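Local coordinates for protein 6-aminohexanoate-dimer hydrolase (Bacillus anthracis, PDB 4GB7) that probably hydrolyses the amide bond of 6-aminohexanoate dimers, as a hydrolase of the beta-lactamase family, at residues A[48-51]-A[52-56]; A[55-58]-A[59-62]. All coordinates share one frame; numbering follows the deposited sequence. Where two conformers were deposited one is given.

Contact 1: A[48-51]-A[52-56]; sequences LDDP and YLRWS
The ring of Pro51 packs against the aromatic ring of the next residue, Tyr52, in a CH-pi contact: Pro51 CD lies over one face, displaced toward the rim and 4.2 Å from the ring centroid. The two side chains run alongside each other, and Pro51 CD comes closest to Tyr52 CE1, at 3.8 Å. With CG beside the backbone N (chi1 -53°), the phenol is turned back over the proline.

Two backbone hydrogen bonds tie the loop to the helix. Leu53 N donates to Asp49 O at 2.8 Å, and Arg54 N donates to Pro51 O at 3.0 Å, the latter less straight (N-H...O 141°). Together they make the lead-in to the short helix 52-56, which the chain enters through a cis peptide bond between Asp50 and Pro51. Within the helix, Tyr52 O accepts from both Trp55 N and Ser56 N.

Apolar packing is slight: Leu53 CD2 stands 3.9 Å from the backbone oxygen Leu48 O.

The charged groups find their partners outside the turn. Asp50 lies alongside Arg54, its OD1 meeting the methylene Arg54 CG at 4.1 Å, but the guanidinium is committed to a salt bridge with Asp111 and a hydrogen bond from NE to Ser394. Asp49 OD1 is likewise engaged, with His201 NE2.

Contact 2: A[55-58]-A[59-62]; sequences WSYT and HMKE
The indole of Trp55 and the imidazole of His59 form an offset stack, the five-membered ring of Trp55 and the His59 ring having centroids 3.7 Å apart and planes only 9° from parallel. Trp55 NE1 sits over the centre of one imidazole face, and Thr58 O lies over the opposite face. Farther along the indole, His59 CB rests above the six-membered ring in a CH-pi contact. At the edge of that ring, near its plane, Glu62 OE1 approaches Trp55 CZ2 at 3.7 Å, with the carboxylate turned almost perpendicular to the indole.

A hydrogen bond from His59 ND1 to Trp55 O, 2.9 Å long and with the acceptor in the imidazole plane, accompanies the stack. Having CG anti to the backbone N (chi1 -172°), Trp55 brings its indole face against the imidazole. Trp55 O also accepts from Thr58 N, so two N-H groups grip it where the helix ends. A type I beta turn from Ser56 to His59 follows, closed by His59 N donating to Ser56 O at 3.1 Å.

Beyond the turn, the selenium of Met60, a selenomethionine, makes an oblique Met-aromatic contact with Tyr57, and the same side chain packs on Tyr288 and Val290 of strand 287-290. Both hold for one of two conformers and are less certain.

Donation from ND1 implies that this nitrogen carries a proton, and together the in-plane bond and the indole face restrict the imidazole's rotation.

In the fold
From the N-terminal side, the chain reaches residues 48-51 as a loop and turns into helix 52-56, a turn that contact 1 closes. Contact 2 takes up at the other end of this helix, sharing Trp55 and Ser56 with contact 1, and closes the turn through which the chain leaves toward strand 66-69. The two therefore follow in succession, overlapping along the helix without crossing, their centres about 9 Å apart. Ser56 OG, bonded to Trp47 O, ties the helix back to the loop before it. Outward, the Asp111 partner of contact 1 belongs to strand 110-117 of the five-stranded sheet, whereas Lys61 N bonds to Tyr288 OH on strand 287-290 of the four-stranded one.

Contact 1: A[48-51]-A[52-56]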
# COMPACT_ATOMS: atom_id res chain seq x y z
N LEU A 48 7.89 1.68 -15.86
CA LEU A 48 8.06 2.47 -14.64
C LEU A 48 8.50 3.89 -14.88
O LEU A 48 8.66 4.69 -13.92
CB LEU A 48 9.11 1.82 -13.75
CG LEU A 48 8.65 0.54 -13.11
CD1 LEU A 48 9.85 -0.03 -12.35
CD2 LEU A 48 7.45 0.76 -12.20
N ASP A 49 8.71 4.24 -16.13
CA ASP A 49 9.28 5.53 -16.47
C ASP A 49 8.17 6.42 -17.00
O ASP A 49 7.24 5.92 -17.63
CB ASP A 49 10.34 5.38 -17.57
CG ASP A 49 11.54 4.61 -17.14
OD1 ASP A 49 11.93 4.65 -15.95
OD2 ASP A 49 12.11 3.96 -18.06
N ASP A 50 8.31 7.73 -16.78
CA ASP A 50 7.46 8.69 -17.44
C ASP A 50 7.79 8.67 -18.94
O ASP A 50 8.98 8.68 -19.30
CB ASP A 50 7.71 10.11 -16.89
CG ASP A 50 6.67 11.10 -17.39
OD1 ASP A 50 5.48 10.96 -17.01
OD2 ASP A 50 7.05 12.04 -18.14
N PRO A 51 6.77 8.72 -19.82
CA PRO A 51 5.32 8.86 -19.58
C PRO A 51 4.59 7.51 -19.49
O PRO A 51 3.39 7.48 -19.20
CB PRO A 51 4.85 9.56 -20.84
CG PRO A 51 5.72 9.00 -21.91
CD PRO A 51 7.08 8.85 -21.26
N TYR A 52 5.34 6.43 -19.75
CA TYR A 52 4.78 5.07 -19.83
C TYR A 52 4.01 4.70 -18.58
O TYR A 52 2.93 4.07 -18.68
CB TYR A 52 5.85 4.04 -20.17
CG TYR A 52 6.60 4.47 -21.43
CD1 TYR A 52 7.86 5.04 -21.35
CD2 TYR A 52 6.00 4.36 -22.68
CE1 TYR A 52 8.49 5.50 -22.50
CE2 TYR A 52 6.63 4.81 -23.81
CZ TYR A 52 7.88 5.35 -23.72
OH TYR A 52 8.47 5.80 -24.85
N LEU A 53 4.53 5.11 -17.43
CA LEU A 53 3.91 4.77 -16.15
C LEU A 53 2.47 5.31 -16.02
O LEU A 53 1.63 4.75 -15.37
CB LEU A 53 4.78 5.34 -15.02
CG LEU A 53 4.34 5.12 -13.57
CD1 LEU A 53 4.29 3.68 -13.13
CD2 LEU A 53 5.21 5.95 -12.58
N ARG A 54 2.16 6.45 -16.64
CA ARG A 54 0.80 6.94 -16.55
C ARG A 54 -0.22 5.97 -17.15
O ARG A 54 -1.37 5.93 -16.73
CB ARG A 54 0.70 8.32 -17.23
CG ARG A 54 1.79 9.23 -16.68
CD ARG A 54 1.38 10.58 -16.38
NE ARG A 54 0.30 10.60 -15.42
CZ ARG A 54 -0.35 11.70 -15.15
NH1 ARG A 54 -0.07 12.80 -15.84
NH2 ARG A 54 -1.38 11.68 -14.34
N TRP A 55 0.23 5.17 -18.12
CA TRP A 55 -0.56 4.08 -18.69
C TRP A 55 -0.42 2.82 -17.89
O TRP A 55 -1.44 2.16 -17.55
CB TRP A 55 -0.15 3.82 -20.13
CG TRP A 55 -1.05 2.85 -20.80
CD1 TRP A 55 -2.23 3.11 -21.49
CD2 TRP A 55 -0.89 1.42 -20.85
NE1 TRP A 55 -2.82 1.94 -21.92
CE2 TRP A 55 -2.05 0.89 -21.57
CE3 TRP A 55 0.07 0.53 -20.37
CZ2 TRP A 55 -2.21 -0.46 -21.84
CZ3 TRP A 55 -0.12 -0.85 -20.64
CH2 TRP A 55 -1.24 -1.32 -21.34
N SER A 56 0.81 2.37 -17.67
CA SER A 56 0.95 1.08 -16.99
C SER A 56 0.22 1.03 -15.63
O SER A 56 -0.48 0.04 -15.32
CB SER A 56 2.43 0.72 -16.86
OG SER A 56 3.04 1.61 -15.98

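Contact 2: A[55-58]-A[59-62]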
# COMPACT_ATOMS: atom_id res chain seq x y z
N TRP A 55 0.23 5.17 -18.12
CA TRP A 55 -0.56 4.08 -18.69
C TRP A 55 -0.42 2.82 -17.89
O TRP A 55 -1.44 2.16 -17.55
CB TRP A 55 -0.15 3.82 -20.13
CG TRP A 55 -1.05 2.85 -20.80
CD1 TRP A 55 -2.23 3.11 -21.49
CD2 TRP A 55 -0.89 1.42 -20.85
NE1 TRP A 55 -2.82 1.94 -21.92
CE2 TRP A 55 -2.05 0.89 -21.57
CE3 TRP A 55 0.07 0.53 -20.37
CZ2 TRP A 55 -2.21 -0.46 -21.84
CZ3 TRP A 55 -0.12 -0.85 -20.64
CH2 TRP A 55 -1.24 -1.32 -21.34
N SER A 56 0.81 2.37 -17.67
CA SER A 56 0.95 1.08 -16.99
C SER A 56 0.22 1.03 -15.63
O SER A 56 -0.48 0.04 -15.32
CB SER A 56 2.43 0.72 -16.86
OG SER A 56 3.04 1.61 -15.98
N TYR A 57 0.35 2.10 -14.81
CA TYR A 57 -0.30 2.13 -13.50
C TYR A 57 -1.79 2.40 -13.50
O TYR A 57 -2.39 2.49 -12.42
CB TYR A 57 0.47 3.05 -12.50
CG TYR A 57 1.13 2.28 -11.34
CD1 TYR A 57 1.81 1.13 -11.55
CD2 TYR A 57 1.05 2.76 -10.03
CE1 TYR A 57 2.37 0.43 -10.51
CE2 TYR A 57 1.57 2.09 -8.99
CZ TYR A 57 2.28 0.94 -9.22
OH TYR A 57 2.81 0.25 -8.13
N THR A 58 -2.38 2.55 -14.69
CA THR A 58 -3.82 2.59 -14.87
C THR A 58 -4.36 1.40 -15.70
O THR A 58 -5.56 1.33 -15.98
CB THR A 58 -4.25 3.93 -15.50
OG1 THR A 58 -3.57 4.13 -16.71
CG2 THR A 58 -3.92 5.13 -14.52
N HIS A 59 -3.46 0.50 -16.11
CA HIS A 59 -3.82 -0.66 -16.96
C HIS A 59 -3.00 -1.88 -16.64
O HIS A 59 -2.63 -2.63 -17.57
CB HIS A 59 -3.58 -0.33 -18.43
CG HIS A 59 -4.40 0.86 -18.95
ND1 HIS A 59 -3.99 2.13 -18.83
CD2 HIS A 59 -5.60 0.90 -19.64
CE1 HIS A 59 -4.90 2.95 -19.43
NE2 HIS A 59 -5.88 2.20 -19.92
N MSE A 60 -2.72 -2.13 -15.38
CA MSE A 60 -1.74 -3.17 -15.05
C MSE A 60 -2.17 -4.55 -15.55
O MSE A 60 -1.34 -5.35 -16.06
CB MSE A 60 -1.42 -3.19 -13.54
CG MSE A 60 -0.46 -2.10 -13.04
SE MSE A 60 1.34 -2.18 -13.76
CE MSE A 60 2.04 -3.67 -12.75
N LYS A 61 -3.46 -4.82 -15.48
CA LYS A 61 -3.94 -6.13 -15.93
C LYS A 61 -3.76 -6.35 -17.45
O LYS A 61 -3.90 -7.47 -17.91
CB LYS A 61 -5.39 -6.34 -15.55
CG LYS A 61 -6.38 -5.34 -16.12
CD LYS A 61 -7.80 -5.75 -15.81
CE LYS A 61 -8.75 -4.59 -16.03
NZ LYS A 61 -10.11 -4.92 -15.54
N GLU A 62 -3.53 -5.30 -18.23
CA GLU A 62 -3.21 -5.49 -19.67
C GLU A 62 -1.74 -5.78 -19.96
O GLU A 62 -1.39 -6.06 -21.10
CB GLU A 62 -3.65 -4.26 -20.47
CG GLU A 62 -5.11 -3.93 -20.34
CD GLU A 62 -5.55 -2.88 -21.33
OE1 GLU A 62 -5.01 -2.85 -22.48
OE2 GLU A 62 -6.38 -2.04 -20.92